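Local coordinates for soluble lytic transglycosylase B3 (Pseudomonas aeruginosa, PDB 5ANZ), which probably cleaves peptidoglycan as a calcium-binding lytic transglycosylase and takes part in turnover of the bacterial cell wall, at residues 262-265 and 266-269; 277-280 and 281-284; 384-387 and 388-392. All coordinates share one frame; numbering follows the deposited sequence.

Contact 1: 262-265 and 266-269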
loop_
_atom_site.group_PDB
_atom_site.type_symbol
_atom_site.label_atom_id
_atom_site.label_comp_id
_atom_site.label_asym_id
_atom_site.label_seq_id
_atom_site.Cartn_x
_atom_site.Cartn_y
_atom_site.Cartn_z
ATOM N N GLY A 262 -19.794 -23.524 -7.876
ATOM C CA GLY A 262 -19.506 -23.375 -9.292
ATOM C C GLY A 262 -19.440 -21.929 -9.747
ATOM O O GLY A 262 -19.791 -21.607 -10.881
ATOM N N PHE A 263 -18.987 -21.055 -8.857
ATOM C CA PHE A 263 -18.920 -19.630 -9.154
ATOM C C PHE A 263 -17.890 -19.344 -10.237
ATOM O O PHE A 263 -16.896 -20.056 -10.366
ATOM C CB PHE A 263 -18.591 -18.839 -7.882
ATOM C CG PHE A 263 -18.664 -17.342 -8.055
ATOM C CD1 PHE A 263 -19.886 -16.690 -8.053
ATOM C CD2 PHE A 263 -17.511 -16.590 -8.202
ATOM C CE1 PHE A 263 -19.959 -15.317 -8.203
ATOM C CE2 PHE A 263 -17.577 -15.221 -8.357
ATOM C CZ PHE A 263 -18.807 -14.584 -8.359
ATOM N N ASP A 264 -18.129 -18.292 -11.013
ATOM C CA ASP A 264 -17.191 -17.883 -12.041
ATOM C C ASP A 264 -16.070 -17.073 -11.400
ATOM O O ASP A 264 -16.164 -15.853 -11.261
ATOM C CB ASP A 264 -17.897 -17.077 -13.134
ATOM C CG ASP A 264 -16.970 -16.703 -14.277
ATOM O OD1 ASP A 264 -15.844 -17.242 -14.332
ATOM O OD2 ASP A 264 -17.368 -15.879 -15.127
ATOM N N TYR A 265 -15.008 -17.766 -11.003
ATOM C CA TYR A 265 -13.925 -17.137 -10.261
ATOM C C TYR A 265 -13.086 -16.213 -11.146
ATOM O O TYR A 265 -12.221 -15.487 -10.654
ATOM C CB TYR A 265 -13.048 -18.208 -9.600
ATOM C CG TYR A 265 -13.776 -19.017 -8.545
ATOM C CD1 TYR A 265 -13.984 -18.505 -7.270
ATOM C CD2 TYR A 265 -14.248 -20.294 -8.818
ATOM C CE1 TYR A 265 -14.651 -19.236 -6.303
ATOM C CE2 TYR A 265 -14.915 -21.032 -7.853
ATOM C CZ TYR A 265 -15.108 -20.493 -6.594
ATOM O OH TYR A 265 -15.770 -21.212 -5.622
ATOM N N SER A 266 -13.362 -16.217 -12.447
ATOM C CA SER A 266 -12.662 -15.313 -13.357
ATOM C C SER A 266 -13.088 -13.861 -13.134
ATOM O O SER A 266 -12.417 -12.936 -13.586
ATOM C CB SER A 266 -12.902 -15.720 -14.817
ATOM O OG SER A 266 -14.264 -15.568 -15.178
ATOM N N LEU A 267 -14.193 -13.670 -12.413
ATOM C CA LEU A 267 -14.693 -12.332 -12.077
ATOM C C LEU A 267 -13.887 -11.614 -10.992
ATOM O O LEU A 267 -14.132 -10.442 -10.704
ATOM C CB LEU A 267 -16.158 -12.414 -11.632
ATOM C CG LEU A 267 -17.264 -12.526 -12.691
ATOM C CD1 LEU A 267 -16.821 -11.946 -14.030
ATOM C CD2 LEU A 267 -17.765 -13.945 -12.847
ATOM N N ALA A 268 -12.931 -12.313 -10.393
ATOM C CA ALA A 268 -12.149 -11.750 -9.299
ATOM C C ALA A 268 -10.981 -10.914 -9.813
ATOM O O ALA A 268 -9.842 -11.376 -9.854
ATOM C CB ALA A 268 -11.653 -12.864 -8.389
ATOM N N GLU A 269 -11.279 -9.682 -10.213
ATOM C CA GLU A 269 -10.301 -8.755 -10.766
ATOM C C GLU A 269 -10.722 -7.344 -10.416
ATOM O O GLU A 269 -11.889 -6.993 -10.590
ATOM C CB GLU A 269 -10.196 -8.890 -12.297
ATOM C CG GLU A 269 -9.426 -10.091 -12.797
ATOM C CD GLU A 269 -7.923 -9.946 -12.619
ATOM O OE1 GLU A 269 -7.417 -8.800 -12.619
ATOM O OE2 GLU A 269 -7.249 -10.985 -12.481
#
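Ser266 meets the carboxylate of Asp264 twice, through backbone and side chain, and both donors use the same oxygen. Ser266 N lies 3.3 Å from Asp264 OD1, approaching from 57° out of the carboxylate plane; this bond, from the side chain of one residue to the N two positions on, defines an Asx turn. Ser266 OG donates to Asp264 OD1 in a bond modelled at 2.5 Å, short enough for the exact length to be doubtful. With chi1 at 65°, OG sits between its own N and carbonyl carbon, facing back to the carboxylate. Next, Leu267 N binds Asp264 O at 3.2 Å, nearly straight at the hydrogen (166°). Leu267 CD2 is modelled implausibly close to Asp264, so the placement of that branch is doubtful. Ala268 N follows by binding Tyr265 O at 3.3 Å, from above the carbonyl plane, and Ala268 itself centres an inverse gamma turn closed by a weak bond from Glu269 N to Leu267 O. Glu269 then leaves the turn and forms salt bridges to Arg391 and Arg395. Chemically, Asp264 supplies side-chain and main-chain acceptors to the start of the 3-10 turn; if both donors on OD1 are real, they would probably favour the ionised carboxylate and restrict its rotation, though the short hydroxyl bond makes this tentative.

Contact 2: 277-280 and 281-284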
loop_
_atom_site.group_PDB
_atom_site.type_symbol
_atom_site.label_atom_id
_atom_site.label_comp_id
_atom_site.label_asym_id
_atom_site.label_seq_id
_atom_site.Cartn_x
_atom_site.Cartn_y
_atom_site.Cartn_z
ATOM N N GLY A 277 -26.004 -4.962 -6.370
ATOM C CA GLY A 277 -27.237 -5.608 -6.776
ATOM C C GLY A 277 -26.993 -6.704 -7.796
ATOM O O GLY A 277 -27.625 -7.762 -7.751
ATOM N N GLU A 278 -26.067 -6.451 -8.716
ATOM C CA GLU A 278 -25.728 -7.433 -9.733
ATOM C C GLU A 278 -24.974 -8.618 -9.125
ATOM O O GLU A 278 -25.211 -9.763 -9.508
ATOM C CB GLU A 278 -24.909 -6.791 -10.852
ATOM C CG GLU A 278 -24.421 -7.777 -11.905
ATOM C CD GLU A 278 -23.904 -7.096 -13.161
ATOM O OE1 GLU A 278 -23.969 -5.851 -13.232
ATOM O OE2 GLU A 278 -23.438 -7.808 -14.079
ATOM N N TRP A 279 -24.072 -8.356 -8.180
ATOM C CA TRP A 279 -23.393 -9.452 -7.489
ATOM C C TRP A 279 -24.382 -10.351 -6.732
ATOM O O TRP A 279 -24.225 -11.569 -6.696
ATOM C CB TRP A 279 -22.347 -8.924 -6.505
ATOM C CG TRP A 279 -21.112 -8.305 -7.117
ATOM C CD1 TRP A 279 -20.740 -6.992 -7.055
ATOM C CD2 TRP A 279 -20.084 -8.976 -7.851
ATOM N NE1 TRP A 279 -19.547 -6.805 -7.706
ATOM C CE2 TRP A 279 -19.123 -8.005 -8.207
ATOM C CE3 TRP A 279 -19.883 -10.304 -8.247
ATOM C CZ2 TRP A 279 -17.975 -8.319 -8.928
ATOM C CZ3 TRP A 279 -18.746 -10.617 -8.976
ATOM C CH2 TRP A 279 -17.803 -9.622 -9.311
ATOM N N GLN A 280 -25.384 -9.741 -6.112
ATOM C CA GLN A 280 -26.333 -10.489 -5.293
ATOM C C GLN A 280 -27.220 -11.377 -6.157
ATOM O O GLN A 280 -27.530 -12.519 -5.798
ATOM C CB GLN A 280 -27.194 -9.537 -4.461
ATOM C CG GLN A 280 -28.219 -10.242 -3.580
ATOM C CD GLN A 280 -29.180 -9.277 -2.908
ATOM O OE1 GLN A 280 -28.919 -8.077 -2.825
ATOM N NE2 GLN A 280 -30.304 -9.800 -2.428
ATOM N N GLY A 281 -27.621 -10.850 -7.309
ATOM C CA GLY A 281 -28.459 -11.595 -8.226
ATOM C C GLY A 281 -27.632 -12.613 -8.977
ATOM O O GLY A 281 -28.123 -13.284 -9.880
ATOM N N MET A 282 -26.366 -12.722 -8.596
ATOM C CA MET A 282 -25.433 -13.630 -9.240
ATOM C C MET A 282 -25.079 -14.807 -8.331
ATOM O O MET A 282 -24.300 -15.687 -8.711
ATOM C CB MET A 282 -24.162 -12.873 -9.629
ATOM C CG MET A 282 -23.513 -13.331 -10.915
ATOM S SD MET A 282 -22.005 -12.393 -11.248
ATOM C CE MET A 282 -21.856 -12.656 -13.016
ATOM N N GLY A 283 -25.630 -14.805 -7.120
ATOM C CA GLY A 283 -25.327 -15.849 -6.156
ATOM C C GLY A 283 -24.516 -15.441 -4.936
ATOM O O GLY A 283 -24.415 -16.203 -3.976
ATOM N N VAL A 284 -23.927 -14.248 -4.966
ATOM C CA VAL A 284 -23.125 -13.782 -3.845
ATOM C C VAL A 284 -24.010 -13.379 -2.674
ATOM O O VAL A 284 -25.061 -12.771 -2.866
ATOM C CB VAL A 284 -22.235 -12.577 -4.236
ATOM C CG1 VAL A 284 -21.280 -12.230 -3.105
ATOM C CG2 VAL A 284 -21.451 -12.883 -5.504
#
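Trp279 and Val284 form the tight side of this helix end. Their side chains lie side by side and point the same way, with Val284 CG2 4.1 Å from Trp279 CE3, oblique to the indole. Trp279 O accepts two backbone bonds from opposite faces of its carbonyl plane: Val284 N at 3.2 Å, tilted only 25°, and Met282 N at 3.1 Å, far above the plane. Val284 CG2, anti to its own carbonyl carbon, also rests against this oxygen. The indole NE1 is held by Ala301 O, and Phe263 packs on both Trp279 and Val284, so this side faces the protein interior. Val284 O is buried without a hydrogen-bonding partner in the model; the CA-H of Gln280 points at it, with Gln280 CA to Val284 O at 3.6 Å and an angle of 165° at the hydrogen.

The solvent side is looser. Met282 is exposed, yet its extended chain carries SD to 5.1 Å from the centroid of the Trp279 six-membered ring, an oblique Met-aromatic contact. Gln280 runs out extended beside Pro291 and Leu292, while Glu278 OE2 has a long, weak ion pair with Lys274 NZ.

Gly281 N to Gly277 O continues the helical bonding. The chain then reverses: Gly283 N binds Gln280 O at 3.3 Å, closing a type I turn, and at the backbone angles of Gly283 (phi 111°) a CB would jam against the preceding carbonyl oxygen, which calls for glycine. Together with the bond from Val284 N to Trp279 O, this is a Schellman motif with Gly283 as C-prime residue.

Contact 3: 384-387 and 388-392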
loop_
_atom_site.group_PDB
_atom_site.type_symbol
_atom_site.label_atom_id
_atom_site.label_comp_id
_atom_site.label_asym_id
_atom_site.label_seq_id
_atom_site.Cartn_x
_atom_site.Cartn_y
_atom_site.Cartn_z
ATOM N N GLY A 384 8.490 -12.337 -13.019
ATOM C CA GLY A 384 8.238 -12.827 -11.678
ATOM C C GLY A 384 7.114 -12.088 -10.975
ATOM O O GLY A 384 6.851 -12.320 -9.794
ATOM N N ILE A 385 6.444 -11.196 -11.696
ATOM C CA ILE A 385 5.326 -10.455 -11.122
ATOM C C ILE A 385 3.983 -11.002 -11.588
ATOM O O ILE A 385 3.665 -10.969 -12.781
ATOM C CB ILE A 385 5.406 -8.968 -11.475
ATOM C CG1 ILE A 385 6.658 -8.350 -10.850
ATOM C CG2 ILE A 385 4.143 -8.245 -11.012
ATOM C CD1 ILE A 385 6.876 -6.904 -11.229
ATOM N N ILE A 386 3.195 -11.502 -10.643
ATOM C CA ILE A 386 1.882 -12.043 -10.973
ATOM C C ILE A 386 0.873 -10.918 -11.139
ATOM O O ILE A 386 0.149 -10.586 -10.202
ATOM C CB ILE A 386 1.357 -13.014 -9.899
ATOM C CG1 ILE A 386 2.414 -14.060 -9.546
ATOM C CG2 ILE A 386 0.057 -13.668 -10.367
ATOM C CD1 ILE A 386 3.017 -14.761 -10.742
ATOM N N GLY A 387 0.827 -10.337 -12.333
ATOM C CA GLY A 387 -0.123 -9.279 -12.626
ATOM C C GLY A 387 -1.291 -9.780 -13.454
ATOM O O GLY A 387 -1.506 -10.987 -13.586
ATOM N N ALA A 388 -2.045 -8.843 -14.020
ATOM C CA ALA A 388 -3.244 -9.176 -14.782
ATOM C C ALA A 388 -2.970 -10.173 -15.908
ATOM O O ALA A 388 -3.745 -11.109 -16.120
ATOM C CB ALA A 388 -3.866 -7.916 -15.346
ATOM N N ASN A 389 -1.883 -9.963 -16.641
ATOM C CA ASN A 389 -1.555 -10.835 -17.764
ATOM C C ASN A 389 -1.260 -12.254 -17.304
ATOM O O ASN A 389 -1.692 -13.225 -17.920
ATOM C CB ASN A 389 -0.359 -10.286 -18.543
ATOM C CG ASN A 389 -0.636 -8.932 -19.157
ATOM O OD1 ASN A 389 -1.774 -8.615 -19.507
ATOM N ND2 ASN A 389 0.409 -8.122 -19.296
ATOM N N THR A 390 -0.507 -12.374 -16.220
ATOM C CA THR A 390 -0.177 -13.691 -15.707
ATOM C C THR A 390 -1.421 -14.381 -15.147
ATOM O O THR A 390 -1.593 -15.582 -15.315
ATOM C CB THR A 390 0.912 -13.614 -14.628
ATOM O OG1 THR A 390 2.094 -13.038 -15.198
ATOM C CG2 THR A 390 1.235 -14.996 -14.116
ATOM N N ARG A 391 -2.298 -13.623 -14.500
ATOM C CA ARG A 391 -3.508 -14.212 -13.948
ATOM C C ARG A 391 -4.382 -14.758 -15.075
ATOM O O ARG A 391 -5.018 -15.805 -14.939
ATOM C CB ARG A 391 -4.279 -13.186 -13.100
ATOM C CG ARG A 391 -3.594 -12.888 -11.770
ATOM C CD ARG A 391 -4.502 -12.131 -10.814
ATOM N NE ARG A 391 -4.870 -10.821 -11.341
ATOM C CZ ARG A 391 -4.168 -9.711 -11.140
ATOM N NH1 ARG A 391 -3.054 -9.745 -10.416
ATOM N NH2 ARG A 391 -4.583 -8.564 -11.662
ATOM N N LYS A 392 -4.387 -14.052 -16.195
ATOM C CA LYS A 392 -5.122 -14.490 -17.372
ATOM C C LYS A 392 -4.609 -15.854 -17.835
ATOM O O LYS A 392 -5.383 -16.777 -18.115
ATOM C CB LYS A 392 -4.984 -13.452 -18.487
ATOM C CG LYS A 392 -6.046 -13.522 -19.556
ATOM C CD LYS A 392 -5.911 -12.352 -20.521
ATOM C CE LYS A 392 -7.009 -12.379 -21.570
ATOM N NZ LYS A 392 -8.363 -12.265 -20.954
#
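Arg391 lays one face of its guanidinium over the peptide joining Gly387 to Ala388: Gly387 C is 3.5 Å above the plane and Ala388 N 3.3 Å above it, both displaced toward the rim. The bend at chi3 (-63°) folds the group back over this peptide. Obliquely placed, Ile386 O comes to 3.3 Å from Arg391 NH1. Gly387 and Ala388 thus pack on one face, while NE is bound by the salt bridge with Glu269. Lower in the same side chain, Arg391 CG packs against Ile386 CG2 at 4.0 Å.

Gly387 occupies the N-cap position. Gly387 O accepts Arg391 N at 2.9 Å, the first regular bond of the helix. Just ahead, Ile386 centres an inverse gamma turn, marked by a weak bond from Gly387 N to Ile385 O. Thr390 points its CB toward this turn and crosses Ile386 at about a right angle, with Thr390 CG2 3.8 Å from Ile386 CD1. Its OG1, anti to the carbonyl carbon, hydrogen-bonds with Gln369.

In the putative peptidoglycan-binding domain, the turn therefore starts helix 388-401 against helix 362-374, whose Gln369 and Arg365 also hold the backbone of Gly384. The loop between strands 254-258 and 274-275 lies beside the first turn of helix 388-401.

How the contacts relate
From the N terminus the contacts come in series, with none nested or crossed. Contact 1 turns the loop between strands 254-258 and 274-275; contact 2 ends helix 276-280 and leads into strand 285-286; contact 3, much later, opens helix 388-401. Contacts 1 and 2 have centres about 12 Å apart and pack directly: Phe263 CZ is 4.0 Å from Trp279 CZ3, and Leu267 CB lies 4.0 Å from Trp279 CH2. Contact 1 also reaches contact 3, where Glu269 OE2 is 2.6 Å from Arg391 NE. The loop 262-269 thus bridges the transglycosylase region and the putative peptidoglycan-binding region, whereas contacts 2 and 3 do not touch.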